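Local coordinates for protein alcohol oxidase (Myceliophthora thermophila, PDB 6F74) that binds FAD and probably works as a VAO-type flavoprotein oxidase, passing electrons from an alcohol-like substrate through the flavin to oxygen, at residues F253-L267 with Y294-P306. Sequence-based numbering, arbitrary orientation.
With FAD (flavin-adenine dinucleotide), chain I.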
ATOM      1  N   PHE A 253      -2.303  18.558   0.241  1.00 23.76           N
ATOM      2  CA  PHE A 253      -2.302  18.644   1.711  1.00 24.16           C
ATOM      3  C   PHE A 253      -1.223  17.843   2.441  1.00 23.90           C
ATOM      4  O   PHE A 253      -1.146  17.891   3.657  1.00 24.24           O
ATOM      5  CB  PHE A 253      -3.666  18.241   2.192  1.00 24.15           C
ATOM      6  CG  PHE A 253      -4.769  19.111   1.638  1.00 24.57           C
ATOM      7  CD1 PHE A 253      -4.886  20.445   2.053  1.00 25.43           C
ATOM      8  CD2 PHE A 253      -5.666  18.617   0.726  1.00 24.19           C
ATOM      9  CE1 PHE A 253      -5.877  21.255   1.545  1.00 25.87           C
ATOM     10  CE2 PHE A 253      -6.663  19.434   0.207  1.00 24.63           C
ATOM     11  CZ  PHE A 253      -6.776  20.755   0.603  1.00 25.46           C
ATOM     12  N   GLY A 254      -0.371  17.131   1.699  1.00 23.35           N
ATOM     13  CA  GLY A 254       0.698  16.317   2.288  1.00 23.12           C
ATOM     14  C   GLY A 254       0.429  14.834   2.223  1.00 22.40           C
ATOM     15  O   GLY A 254      -0.715  14.390   2.134  1.00 22.16           O
ATOM     16  N   LEU A 255       1.504  14.057   2.273  1.00 22.11           N
ATOM     17  CA  LEU A 255       1.372  12.607   2.319  1.00 21.50           C
ATOM     18  C   LEU A 255       0.753  12.165   3.640  1.00 21.56           C
ATOM     19  O   LEU A 255       0.771  12.894   4.624  1.00 22.08           O
ATOM     20  CB  LEU A 255       2.715  11.890   2.147  1.00 21.28           C
ATOM     21  CG  LEU A 255       3.285  11.497   0.761  1.00 20.96           C
ATOM     22  CD1 LEU A 255       4.113  10.241   0.875  1.00 20.62           C
ATOM     23  CD2 LEU A 255       2.308  11.299  -0.363  1.00 20.63           C
ATOM     24  N   GLY A 256       0.233  10.939   3.634  1.00 21.05           N
ATOM     25  CA  GLY A 256      -0.464  10.365   4.780  1.00 21.06           C
ATOM     26  C   GLY A 256       0.357  10.374   6.057  1.00 21.35           C
ATOM     27  O   GLY A 256      -0.113  10.736   7.129  1.00 21.75           O
ATOM     28  N   ALA A 257       1.603   9.993   5.924  1.00 21.21           N
ATOM     29  CA  ALA A 257       2.541  10.010   7.057  1.00 21.54           C
ATOM     30  C   ALA A 257       2.608  11.357   7.719  1.00 22.27           C
ATOM     31  O   ALA A 257       2.729  11.433   8.933  1.00 22.65           O
ATOM     32  CB  ALA A 257       3.924   9.604   6.618  1.00 21.40           C
ATOM     33  N   ASP A 258       2.541  12.418   6.931  1.00 22.54           N
ATOM     34  CA  ASP A 258       2.597  13.770   7.469  1.00 23.32           C
ATOM     35  C   ASP A 258       1.277  14.329   7.986  1.00 23.67           C
ATOM     36  O   ASP A 258       1.270  15.394   8.559  1.00 24.40           O
ATOM     37  CB  ASP A 258       3.259  14.714   6.445  1.00 23.56           C
ATOM     38  CG  ASP A 258       4.757  14.475   6.313  1.00 23.58           C
ATOM     39  OD1 ASP A 258       5.371  13.885   7.253  1.00 23.63           O
ATOM     40  OD2 ASP A 258       5.313  14.901   5.281  1.00 23.60           O
ATOM     41  N   GLN A 259       0.187  13.595   7.795  1.00 23.23           N
ATOM     42  CA  GLN A 259      -1.088  13.915   8.435  1.00 23.59           C
ATOM     43  C   GLN A 259      -1.119  13.518   9.900  1.00 23.86           C
ATOM     44  O   GLN A 259      -1.891  14.072  10.671  1.00 24.43           O
ATOM     45  CB  GLN A 259      -2.252  13.257   7.689  1.00 23.09           C
ATOM     46  CG  GLN A 259      -2.332  13.595   6.199  1.00 22.83           C
ATOM     47  CD  GLN A 259      -2.383  15.065   5.898  1.00 23.46           C
ATOM     48  OE1 GLN A 259      -2.895  15.850   6.665  1.00 24.12           O
ATOM     49  NE2 GLN A 259      -1.902  15.429   4.723  1.00 23.29           N
ATOM     50  N   VAL A 260      -0.257  12.589  10.293  1.00 23.50           N
ATOM     51  CA  VAL A 260      -0.304  12.015  11.634  1.00 23.66           C
ATOM     52  C   VAL A 260       0.226  13.032  12.645  1.00 24.53           C
ATOM     53  O   VAL A 260       1.378  13.436  12.586  1.00 24.74           O
ATOM     54  CB  VAL A 260       0.497  10.696  11.731  1.00 23.06           C
ATOM     55  CG1 VAL A 260       0.356  10.070  13.121  1.00 23.23           C
ATOM     56  CG2 VAL A 260       0.036   9.694  10.683  1.00 22.28           C
ATOM     57  N   LEU A 261      -0.639  13.417  13.577  1.00 25.10           N
ATOM     58  CA  LEU A 261      -0.308  14.385  14.628  1.00 26.05           C
ATOM     59  C   LEU A 261       0.208  13.729  15.897  1.00 26.19           C
ATOM     60  O   LEU A 261       1.064  14.293  16.595  1.00 26.82           O
ATOM     61  CB  LEU A 261      -1.546  15.187  14.971  1.00 26.71           C
ATOM     62  CG  LEU A 261      -2.011  16.126  13.858  1.00 26.82           C
ATOM     63  CD1 LEU A 261      -3.460  16.531  14.090  1.00 27.29           C
ATOM     64  CD2 LEU A 261      -1.056  17.336  13.757  1.00 27.47           C
ATOM     65  N   GLU A 262      -0.360  12.566  16.212  1.00 25.68           N
ATOM     66  CA  GLU A 262       0.058  11.735  17.324  1.00 25.68           C
ATOM     67  C   GLU A 262      -0.536  10.350  17.203  1.00 24.91           C
ATOM     68  O   GLU A 262      -1.403  10.109  16.341  1.00 24.48           O
ATOM     69  CB  GLU A 262      -0.351  12.361  18.674  1.00 26.63           C
ATOM     70  CG  GLU A 262      -1.818  12.516  18.960  1.00 26.93           C
ATOM     71  CD  GLU A 262      -2.054  13.281  20.251  1.00 28.02           C
ATOM     72  OE1 GLU A 262      -1.511  14.385  20.393  1.00 28.74           O
ATOM     73  OE2 GLU A 262      -2.752  12.757  21.157  1.00 28.21           O
ATOM     74  N   ALA A 263      -0.058   9.445  18.062  1.00 24.78           N
ATOM     75  CA  ALA A 263      -0.554   8.077  18.116  1.00 24.14           C
ATOM     76  C   ALA A 263      -0.506   7.549  19.558  1.00 24.48           C
ATOM     77  O   ALA A 263       0.300   8.000  20.362  1.00 25.02           O
ATOM     78  CB  ALA A 263       0.275   7.180  17.193  1.00 23.35           C
ATOM     79  N   GLN A 264      -1.366   6.582  19.847  1.00 24.18           N
ATOM     80  CA  GLN A 264      -1.221   5.730  21.007  1.00 24.26           C
ATOM     81  C   GLN A 264      -0.709   4.408  20.462  1.00 23.42           C
ATOM     82  O   GLN A 264      -1.220   3.909  19.461  1.00 22.85           O
ATOM     83  CB  GLN A 264      -2.555   5.526  21.710  1.00 24.57           C
ATOM     84  CG  GLN A 264      -3.166   6.769  22.368  1.00 25.53           C
ATOM     85  CD  GLN A 264      -2.314   7.298  23.479  1.00 26.23           C
ATOM     86  OE1 GLN A 264      -1.948   6.576  24.395  1.00 26.26           O
ATOM     87  NE2 GLN A 264      -1.985   8.569  23.411  1.00 26.84           N
ATOM     88  N   ILE A 265       0.332   3.886  21.117  1.00 23.42           N
ATOM     89  CA  ILE A 265       1.042   2.715  20.665  1.00 22.76           C
ATOM     90  C   ILE A 265       1.369   1.828  21.852  1.00 22.86           C
ATOM     91  O   ILE A 265       1.901   2.321  22.859  1.00 23.47           O
ATOM     92  CB  ILE A 265       2.363   3.087  19.963  1.00 22.67           C
ATOM     93  CG1 ILE A 265       2.092   4.005  18.760  1.00 22.59           C
ATOM     94  CG2 ILE A 265       3.067   1.831  19.475  1.00 22.05           C
ATOM     95  CD1 ILE A 265       3.329   4.526  18.062  1.00 22.61           C
ATOM     96  N   MET A 266       1.059   0.536  21.721  1.00 22.33           N
ATOM     97  CA  MET A 266       1.456  -0.478  22.693  1.00 22.33           C
ATOM     98  C   MET A 266       2.803  -1.057  22.260  1.00 22.00           C
ATOM     99  O   MET A 266       2.945  -1.633  21.170  1.00 21.44           O
ATOM    100  CB  MET A 266       0.399  -1.572  22.811  1.00 22.01           C
ATOM    101  CG  MET A 266       0.756  -2.675  23.816  1.00 22.02           C
ATOM    102  SD  MET A 266      -0.520  -3.962  24.076  1.00 21.76           S
ATOM    103  CE  MET A 266      -1.961  -2.951  24.355  1.00 22.28           C
ATOM    104  N   LEU A 267       3.798  -0.888  23.119  1.00 22.43           N
ATOM    105  CA  LEU A 267       5.146  -1.345  22.812  1.00 22.28           C
ATOM    106  C   LEU A 267       5.241  -2.844  23.042  1.00 21.89           C
ATOM    107  O   LEU A 267       4.341  -3.429  23.652  1.00 21.84           O
ATOM    108  CB  LEU A 267       6.177  -0.588  23.666  1.00 22.99           C
ATOM    109  CG  LEU A 267       6.160   0.945  23.618  1.00 23.54           C
ATOM    110  CD1 LEU A 267       7.228   1.532  24.527  1.00 24.30           C
ATOM    111  CD2 LEU A 267       6.348   1.462  22.208  1.00 23.22           C
ATOM    112  N   TYR A 294       7.303  -1.026  14.890  1.00 20.33           N
ATOM    113  CA  TYR A 294       7.866  -0.296  16.035  1.00 20.91           C
ATOM    114  C   TYR A 294       7.041  -0.512  17.297  1.00 21.04           C
ATOM    115  O   TYR A 294       7.559  -0.425  18.404  1.00 21.48           O
ATOM    116  CB  TYR A 294       8.027   1.189  15.726  1.00 21.31           C
ATOM    117  CG  TYR A 294       8.892   1.444  14.524  1.00 21.26           C
ATOM    118  CD1 TYR A 294      10.280   1.488  14.635  1.00 21.65           C
ATOM    119  CD2 TYR A 294       8.329   1.613  13.262  1.00 20.88           C
ATOM    120  CE1 TYR A 294      11.077   1.711  13.537  1.00 21.67           C
ATOM    121  CE2 TYR A 294       9.122   1.827  12.149  1.00 20.88           C
ATOM    122  CZ  TYR A 294      10.490   1.895  12.285  1.00 21.28           C
ATOM    123  OH  TYR A 294      11.275   2.136  11.183  1.00 21.34           O
ATOM    124  N   GLY A 295       5.777  -0.884  17.106  1.00 20.68           N
ATOM    125  CA  GLY A 295       4.809  -1.038  18.198  1.00 20.83           C
ATOM    126  C   GLY A 295       3.470  -1.274  17.547  1.00 20.46           C
ATOM    127  O   GLY A 295       3.366  -1.157  16.318  1.00 20.14           O
ATOM    128  N   ILE A 296       2.460  -1.637  18.339  1.00 20.52           N
ATOM    129  CA  ILE A 296       1.104  -1.846  17.825  1.00 20.28           C
ATOM    130  C   ILE A 296       0.342  -0.524  17.899  1.00 20.69           C
ATOM    131  O   ILE A 296       0.056  -0.029  18.993  1.00 21.19           O
ATOM    132  CB  ILE A 296       0.326  -2.909  18.636  1.00 20.24           C
ATOM    133  CG1 ILE A 296       1.087  -4.228  18.700  1.00 19.93           C
ATOM    134  CG2 ILE A 296      -1.050  -3.161  18.014  1.00 20.04           C
ATOM    135  CD1 ILE A 296       0.717  -5.061  19.909  1.00 20.07           C
ATOM    136  N   VAL A 297      -0.013   0.020  16.728  1.00 20.51           N
ATOM    137  CA  VAL A 297      -0.685   1.308  16.665  1.00 20.91           C
ATOM    138  C   VAL A 297      -2.171   1.121  17.010  1.00 21.04           C
ATOM    139  O   VAL A 297      -2.928   0.460  16.285  1.00 20.68           O
ATOM    140  CB  VAL A 297      -0.498   2.007  15.317  1.00 20.73           C
ATOM    141  CG1 VAL A 297      -1.144   3.386  15.344  1.00 21.23           C
ATOM    142  CG2 VAL A 297       0.984   2.127  14.973  1.00 20.66           C
ATOM    143  N   LEU A 298      -2.560   1.700  18.148  1.00 21.64           N
ATOM    144  CA  LEU A 298      -3.926   1.603  18.653  1.00 21.93           C
ATOM    145  C   LEU A 298      -4.812   2.700  18.114  1.00 22.26           C
ATOM    146  O   LEU A 298      -6.015   2.498  17.918  1.00 22.32           O
ATOM    147  CB  LEU A 298      -3.936   1.676  20.186  1.00 22.51           C
ATOM    148  CG  LEU A 298      -3.030   0.692  20.930  1.00 22.32           C
ATOM    149  CD1 LEU A 298      -3.136   0.903  22.409  1.00 22.98           C
ATOM    150  CD2 LEU A 298      -3.274  -0.736  20.476  1.00 21.70           C
ATOM    151  N   SER A 299      -4.249   3.888  17.955  1.00 22.57           N
ATOM    152  CA  SER A 299      -5.018   5.029  17.486  1.00 22.97           C
ATOM    153  C   SER A 299      -4.079   6.052  16.875  1.00 23.04           C
ATOM    154  O   SER A 299      -2.899   6.092  17.204  1.00 23.05           O
ATOM    155  CB  SER A 299      -5.780   5.655  18.656  1.00 23.81           C
ATOM    156  OG  SER A 299      -4.899   6.449  19.420  1.00 24.33           O
ATOM    157  N   GLN A 300      -4.606   6.891  15.996  1.00 23.15           N
ATOM    158  CA  GLN A 300      -3.879   8.091  15.569  1.00 23.43           C
ATOM    159  C   GLN A 300      -4.855   9.253  15.521  1.00 24.08           C
ATOM    160  O   GLN A 300      -6.083   9.092  15.394  1.00 24.16           O
ATOM    161  CB  GLN A 300      -3.203   7.932  14.184  1.00 22.80           C
ATOM    162  CG  GLN A 300      -2.034   6.920  14.121  1.00 22.25           C
ATOM    163  CD  GLN A 300      -1.478   6.671  12.703  1.00 21.67           C
ATOM    164  OE1 GLN A 300      -2.184   6.861  11.716  1.00 21.49           O
ATOM    165  NE2 GLN A 300      -0.206   6.279  12.612  1.00 21.45           N
ATOM    166  N   HIS A 301      -4.286  10.440  15.648  1.00 24.63           N
ATOM    167  CA  HIS A 301      -4.981  11.660  15.305  1.00 25.22           C
ATOM    168  C   HIS A 301      -4.397  12.143  13.973  1.00 24.87           C
ATOM    169  O   HIS A 301      -3.175  12.191  13.840  1.00 24.70           O
ATOM    170  CB  HIS A 301      -4.737  12.728  16.360  1.00 26.20           C
ATOM    171  CG  HIS A 301      -5.437  12.497  17.660  1.00 26.75           C
ATOM    172  ND1 HIS A 301      -5.274  11.357  18.423  1.00 26.43           N
ATOM    173  CD2 HIS A 301      -6.239  13.318  18.373  1.00 27.70           C
ATOM    174  CE1 HIS A 301      -5.970  11.480  19.549  1.00 27.14           C
ATOM    175  NE2 HIS A 301      -6.574  12.659  19.539  1.00 27.93           N
ATOM    176  N   ILE A 302      -5.255  12.516  13.011  1.00 24.81           N
ATOM    177  CA  ILE A 302      -4.827  13.081  11.729  1.00 24.57           C
ATOM    178  C   ILE A 302      -5.321  14.515  11.549  1.00 25.33           C
ATOM    179  O   ILE A 302      -6.430  14.845  11.953  1.00 25.85           O
ATOM    180  CB  ILE A 302      -5.292  12.248  10.502  1.00 23.79           C
ATOM    181  CG1 ILE A 302      -6.805  12.019  10.527  1.00 23.94           C
ATOM    182  CG2 ILE A 302      -4.532  10.926  10.441  1.00 23.05           C
ATOM    183  CD1 ILE A 302      -7.398  11.566   9.207  1.00 23.42           C
ATOM    184  N   LYS A 303      -4.499  15.347  10.907  1.00 25.44           N
ATOM    185  CA  LYS A 303      -4.952  16.636  10.387  1.00 26.03           C
ATOM    186  C   LYS A 303      -6.065  16.391   9.391  1.00 25.69           C
ATOM    187  O   LYS A 303      -6.005  15.441   8.586  1.00 24.88           O
ATOM    188  CB  LYS A 303      -3.835  17.358   9.640  1.00 26.03           C
ATOM    189  CG  LYS A 303      -2.679  17.798  10.473  1.00 26.51           C
ATOM    190  CD  LYS A 303      -1.636  18.507   9.610  1.00 26.55           C
ATOM    191  CE  LYS A 303      -0.307  18.701  10.332  1.00 26.91           C
ATOM    192  NZ  LYS A 303       0.833  18.506   9.317  1.00 26.41           N
ATOM    193  N   VAL A 304      -7.093  17.224   9.459  1.00 26.37           N
ATOM    194  CA  VAL A 304      -8.088  17.305   8.383  1.00 26.22           C
ATOM    195  C   VAL A 304      -8.178  18.757   7.946  1.00 26.92           C
ATOM    196  O   VAL A 304      -7.816  19.666   8.693  1.00 27.68           O
ATOM    197  CB  VAL A 304      -9.454  16.682   8.736  1.00 26.32           C
ATOM    198  CG1 VAL A 304      -9.275  15.191   8.911  1.00 25.53           C
ATOM    199  CG2 VAL A 304     -10.093  17.304   9.969  1.00 27.30           C
ATOM    200  N   HIS A 305      -8.620  18.959   6.709  1.00 26.69           N
ATOM    201  CA  HIS A 305      -8.419  20.214   6.007  1.00 27.14           C
ATOM    202  C   HIS A 305      -9.734  20.811   5.525  1.00 27.64           C
ATOM    203  O   HIS A 305     -10.632  20.061   5.173  1.00 27.31           O
ATOM    204  CB  HIS A 305      -7.470  19.951   4.837  1.00 26.40           C
ATOM    205  CG  HIS A 305      -6.135  19.444   5.268  1.00 26.01           C
ATOM    206  ND1 HIS A 305      -5.088  20.277   5.592  1.00 26.46           N
ATOM    207  CD2 HIS A 305      -5.691  18.182   5.465  1.00 25.30           C
ATOM    208  CE1 HIS A 305      -4.057  19.544   5.969  1.00 26.04           C
ATOM    209  NE2 HIS A 305      -4.395  18.268   5.906  1.00 25.32           N
ATOM    210  N   PRO A 306      -9.836  22.151   5.466  1.00 28.48           N
ATOM    211  CA  PRO A 306     -11.063  22.779   4.965  1.00 29.03           C
ATOM    212  C   PRO A 306     -11.484  22.218   3.603  1.00 28.31           C
ATOM    213  O   PRO A 306     -10.628  21.963   2.755  1.00 27.63           O
ATOM    214  CB  PRO A 306     -10.670  24.267   4.816  1.00 29.84           C
ATOM    215  CG  PRO A 306      -9.497  24.460   5.732  1.00 30.02           C
ATOM    216  CD  PRO A 306      -8.764  23.143   5.696  1.00 28.95           C
TER
HETATM  217  PA  FAD I 601      -2.220  -4.860   6.569  1.00 15.73           P
HETATM  218  O1A FAD I 601      -1.872  -6.009   5.627  1.00 16.33           O
HETATM  219  O2A FAD I 601      -3.286  -5.130   7.584  1.00 14.61           O
HETATM  220  O5B FAD I 601      -0.881  -4.422   7.282  1.00 13.82           O
HETATM  221  C5B FAD I 601       0.162  -3.884   6.517  1.00 13.38           C
HETATM  222  C4B FAD I 601       1.418  -3.826   7.368  1.00 12.87           C
HETATM  223  O4B FAD I 601       1.155  -2.920   8.426  1.00 12.82           O
HETATM  224  C3B FAD I 601       1.834  -5.113   8.034  1.00 12.31           C
HETATM  225  O3B FAD I 601       3.254  -5.059   8.216  1.00 12.69           O
HETATM  226  C2B FAD I 601       1.207  -5.048   9.405  1.00 12.77           C
HETATM  227  O2B FAD I 601       1.945  -5.700  10.446  1.00 12.30           O
HETATM  228  C1B FAD I 601       1.232  -3.570   9.686  1.00 12.89           C
HETATM  229  N9A FAD I 601       0.146  -3.050  10.523  1.00 13.21           N
HETATM  230  C8A FAD I 601      -1.147  -2.949  10.188  1.00 14.09           C
HETATM  231  N7A FAD I 601      -1.860  -2.388  11.183  1.00 14.08           N
HETATM  232  C5A FAD I 601      -1.001  -2.120  12.163  1.00 13.77           C
HETATM  233  C6A FAD I 601      -1.129  -1.510  13.486  1.00 13.93           C
HETATM  234  N6A FAD I 601      -2.362  -1.106  13.868  1.00 14.13           N
HETATM  235  N1A FAD I 601      -0.003  -1.404  14.240  1.00 13.83           N
HETATM  236  C2A FAD I 601       1.201  -1.838  13.783  1.00 14.21           C
HETATM  237  N3A FAD I 601       1.390  -2.391  12.557  1.00 13.99           N
HETATM  238  C4A FAD I 601       0.326  -2.544  11.727  1.00 13.66           C
HETATM  239  N1  FAD I 601      -1.801   2.548  -0.886  1.00 11.40           N
HETATM  240  C2  FAD I 601      -1.772   3.849  -1.254  1.00 11.65           C
HETATM  241  O2  FAD I 601      -0.812   4.564  -0.870  1.00 12.31           O
HETATM  242  N3  FAD I 601      -2.751   4.406  -1.994  1.00 11.81           N
HETATM  243  C4  FAD I 601      -3.803   3.703  -2.447  1.00 12.03           C
HETATM  244  O4  FAD I 601      -4.699   4.217  -3.149  1.00 13.38           O
HETATM  245  C4X FAD I 601      -3.902   2.268  -2.106  1.00 11.93           C
HETATM  246  N5  FAD I 601      -4.929   1.509  -2.539  1.00 11.39           N
HETATM  247  C5X FAD I 601      -4.996   0.197  -2.202  1.00 10.96           C
HETATM  248  C6  FAD I 601      -6.076  -0.568  -2.642  1.00  9.80           C
HETATM  249  C7  FAD I 601      -6.201  -1.906  -2.310  1.00  8.66           C
HETATM  250  C7M FAD I 601      -7.415  -2.588  -2.890  1.00  8.75           C
HETATM  251  C8  FAD I 601      -5.169  -2.547  -1.448  1.00  7.38           C
HETATM  252  C8M FAD I 601      -5.254  -3.999  -0.996  1.00  4.60           C
HETATM  253  C9  FAD I 601      -4.078  -1.794  -1.026  1.00  9.18           C
HETATM  254  C9A FAD I 601      -3.940  -0.435  -1.355  1.00 10.70           C
HETATM  255  N10 FAD I 601      -2.856   0.374  -0.915  1.00 12.01           N
HETATM  256  C10 FAD I 601      -2.811   1.725  -1.283  1.00 11.68           C
HETATM  257  C1' FAD I 601      -1.710  -0.169  -0.148  1.00 13.09           C
HETATM  258  C2' FAD I 601      -1.668  -0.013   1.337  1.00 14.05           C
HETATM  259  O2' FAD I 601      -1.168   1.294   1.610  1.00 13.99           O
HETATM  260  C3' FAD I 601      -0.688  -1.035   1.925  1.00 15.12           C
HETATM  261  O3' FAD I 601      -0.969  -2.367   1.459  1.00 16.26           O
HETATM  262  C4' FAD I 601      -0.688  -1.008   3.447  1.00 15.51           C
HETATM  263  O4' FAD I 601       0.249  -1.968   3.942  1.00 16.74           O
HETATM  264  C5' FAD I 601      -2.076  -1.280   4.006  1.00 15.36           C
HETATM  265  O5' FAD I 601      -2.057  -1.239   5.422  1.00 15.25           O
HETATM  266  P   FAD I 601      -3.154  -2.153   6.104  1.00 15.53           P
HETATM  267  O1P FAD I 601      -4.494  -1.902   5.470  1.00 15.56           O
HETATM  268  O2P FAD I 601      -2.982  -1.982   7.576  1.00 17.65           O
HETATM  269  O3P FAD I 601      -2.634  -3.608   5.623  1.00 15.91           O
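His305 and Gln259 meet at the end of the strand pair remote from the adenine of FAD. His305 NE2 gives a nearly straight hydrogen bond to Gln259 OE1 (2.9 Å), which sits in the plane of the imidazole, while amide and ring stand 83° to each other. One face of the same ring takes Phe253 in an offset stack, Phe253 CD1 coming to 3.5 Å from His305 ND1 and Phe253 CB lying over the imidazole. Gln259 bends at chi2 (-55°), which turns its NE2 back to the turn after helix 250-253; there it donates to Phe253 O and Gly254 O, approaching each from above the carbonyl plane. With both ends of the amide engaged, its flip is settled. Replacing Gln259 by alanine removes the amide, and His305 NE2 and the carbonyls of Phe253 and Gly254 would probably lose these partners, with the imidazole freer to turn against Phe253.

Lys303 crosses Leu261 at about a right angle, its CG 3.7 Å from Leu261 CD2, and reaches on to bond Asp258 O through NZ. Next along, the Glu262 side chain runs beside His301, pointing the same way: CG packs against His301 ND1 (3.7 Å) and OE2 sits over the rim of one ring face. His205 stacks on His301, and the carboxylate is held by Ala191 N at OE2 and by Tyr188 and Ser190 at OE1. Among the residues turned toward the other face, Val260 spreads both methyls against the amide of Gln300.

Strands 260-266 and 296-303 run antiparallel, with a classic beta bulge where Leu298 and Ser299 both face Gln264. Beside it, Val297 N donates to FAD N1A (2.9 Å) and Val297 O accepts from N6A (2.9 Å), a backbone grip on the adenine edge, against which Val297 CB and CG2 also pack, within the FAD-binding domain of the VAO/PCMH fold.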